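Local coordinates for putative glyoxalase (Bacillus halodurans C-125, PDB 3CT8), which binds zinc and, as a member of the vicinal oxygen chelate superfamily, probably carries out metal-dependent chemistry on a small substrate, at residues A[36-39]-A[40-43]. Residues are numbered along the deposited sequence; the frame is centred on the assembly and turned at random.
Sequences AFWD and WLLG
Phe37 O receives the amide of Leu41 at 2.9 Å from its N, in a nearly straight bond (167° at the hydrogen). One residue on, Leu42 N reaches Trp38 O over 2.9 Å, its donor tilted from the carbonyl plane. These i to i+4 bonds are flanked by weak ones, Trp40 N to Ala36 O and Gly43 N to Asp39 O, and together they hold the turn that sets residues three and four apart on one flank, the spacing at which Trp38 meets Leu41 and Leu42.

Trp38 is central to that packing. Its CG stands beside the backbone N and anti to the carbonyl carbon (chi1 -67°). The six-membered end of the indole thereby meets Leu42 at its edge, CE3 lying 3.8 Å from Leu42 CG, while CZ3 comes within 4.0 Å of CD2 of Leu41, a side chain that runs alongside it. Leu41 CD2 also lies 4.2 Å from Phe37 CE2, and so touches both aromatic residues. Phe37 CD2 in turn sits 3.6 Å above one indole face of Trp38, offset toward the rim.

The setting is a glyoxalase/bleomycin resistance-type fold, where helix 31-44 is the helix of the first βαβββ module. Trp38 stacks with Phe68 and donates from NE1 to Asp135 OD2, and both it and Leu41 touch Val141 on strand 140-144.

The indole of Trp40 packs against helix 97-110, touching Leu103 and Leu107. Near the start of its side chain, Trp40 CB lies 3.4 Å from Phe37 O. On the partly exposed flank, Asp39 OD1 is hydrogen-bonded to Tyr59 OH and forms a salt bridge with Lys57.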
loop_
_atom_site.group_PDB
_atom_site.type_symbol
_atom_site.label_atom_id
_atom_site.label_comp_id
_atom_site.label_asym_id
_atom_site.label_seq_id
_atom_site.Cartn_x
_atom_site.Cartn_y
_atom_site.Cartn_z
ATOM N N ALA A 36 1.235 -16.857 -7.082
ATOM C CA ALA A 36 1.084 -18.112 -6.370
ATOM C C ALA A 36 0.902 -17.809 -4.896
ATOM O O ALA A 36 0.060 -18.385 -4.209
ATOM C CB ALA A 36 2.346 -19.001 -6.578
ATOM N N PHE A 37 1.700 -16.866 -4.427
ATOM C CA PHE A 37 1.685 -16.475 -3.022
ATOM C C PHE A 37 0.418 -15.704 -2.659
ATOM O O PHE A 37 -0.305 -16.070 -1.719
ATOM C CB PHE A 37 2.954 -15.676 -2.658
ATOM C CG PHE A 37 2.928 -15.097 -1.267
ATOM C CD1 PHE A 37 3.371 -15.833 -0.188
ATOM C CD2 PHE A 37 2.451 -13.797 -1.051
ATOM C CE1 PHE A 37 3.342 -15.302 1.080
ATOM C CE2 PHE A 37 2.407 -13.252 0.222
ATOM C CZ PHE A 37 2.853 -14.015 1.298
ATOM N N TRP A 38 0.135 -14.683 -3.467
ATOM C CA TRP A 38 -1.017 -13.802 -3.241
ATOM C C TRP A 38 -2.336 -14.491 -3.451
ATOM O O TRP A 38 -3.285 -14.219 -2.768
ATOM C CB TRP A 38 -0.886 -12.510 -4.048
ATOM C CG TRP A 38 0.264 -11.706 -3.533
ATOM C CD1 TRP A 38 1.523 -11.602 -4.075
ATOM C CD2 TRP A 38 0.298 -10.998 -2.289
ATOM N NE1 TRP A 38 2.308 -10.788 -3.279
ATOM C CE2 TRP A 38 1.575 -10.402 -2.180
ATOM C CE3 TRP A 38 -0.657 -10.738 -1.299
ATOM C CZ2 TRP A 38 1.937 -9.594 -1.075
ATOM C CZ3 TRP A 38 -0.305 -9.935 -0.206
ATOM C CH2 TRP A 38 0.988 -9.393 -0.083
ATOM N N ASP A 39 -2.403 -15.398 -4.398
ATOM C CA ASP A 39 -3.660 -16.105 -4.599
ATOM C C ASP A 39 -3.992 -16.828 -3.298
ATOM O O ASP A 39 -5.159 -16.878 -2.847
ATOM C CB ASP A 39 -3.585 -17.154 -5.710
ATOM C CG ASP A 39 -3.760 -16.588 -7.118
ATOM O OD1 ASP A 39 -3.983 -15.369 -7.323
ATOM O OD2 ASP A 39 -3.707 -17.437 -8.042
ATOM N N TRP A 40 -2.930 -17.397 -2.711
ATOM C CA TRP A 40 -3.058 -18.188 -1.493
ATOM C C TRP A 40 -3.441 -17.338 -0.304
ATOM O O TRP A 40 -4.460 -17.565 0.371
ATOM C CB TRP A 40 -1.806 -19.058 -1.183
ATOM C CG TRP A 40 -1.917 -19.561 0.214
ATOM C CD1 TRP A 40 -2.739 -20.538 0.662
ATOM C CD2 TRP A 40 -1.274 -19.009 1.381
ATOM N NE1 TRP A 40 -2.641 -20.655 2.036
ATOM C CE2 TRP A 40 -1.743 -19.728 2.496
ATOM C CE3 TRP A 40 -0.350 -17.980 1.585
ATOM C CZ2 TRP A 40 -1.314 -19.459 3.782
ATOM C CZ3 TRP A 40 0.079 -17.722 2.856
ATOM C CH2 TRP A 40 -0.403 -18.465 3.942
ATOM N N LEU A 41 -2.658 -16.298 -0.083
ATOM C CA LEU A 41 -2.910 -15.435 1.076
ATOM C C LEU A 41 -4.232 -14.689 1.001
ATOM O O LEU A 41 -5.021 -14.687 1.942
ATOM C CB LEU A 41 -1.776 -14.447 1.297
ATOM C CG LEU A 41 -1.954 -13.685 2.618
ATOM C CD1 LEU A 41 -1.976 -14.636 3.858
ATOM C CD2 LEU A 41 -0.861 -12.600 2.750
ATOM N N LEU A 42 -4.440 -14.033 -0.124
ATOM C CA LEU A 42 -5.636 -13.226 -0.349
ATOM C C LEU A 42 -6.806 -14.172 -0.393
ATOM O O LEU A 42 -7.912 -13.841 -0.022
ATOM C CB LEU A 42 -5.525 -12.372 -1.619
ATOM C CG LEU A 42 -4.355 -11.358 -1.594
ATOM C CD1 LEU A 42 -4.349 -10.407 -2.829
ATOM C CD2 LEU A 42 -4.387 -10.522 -0.257
ATOM N N GLY A 43 -6.499 -15.405 -0.766
ATOM C CA GLY A 43 -7.488 -16.468 -0.838
ATOM C C GLY A 43 -7.889 -16.768 0.594
ATOM O O GLY A 43 -9.053 -16.755 0.951
#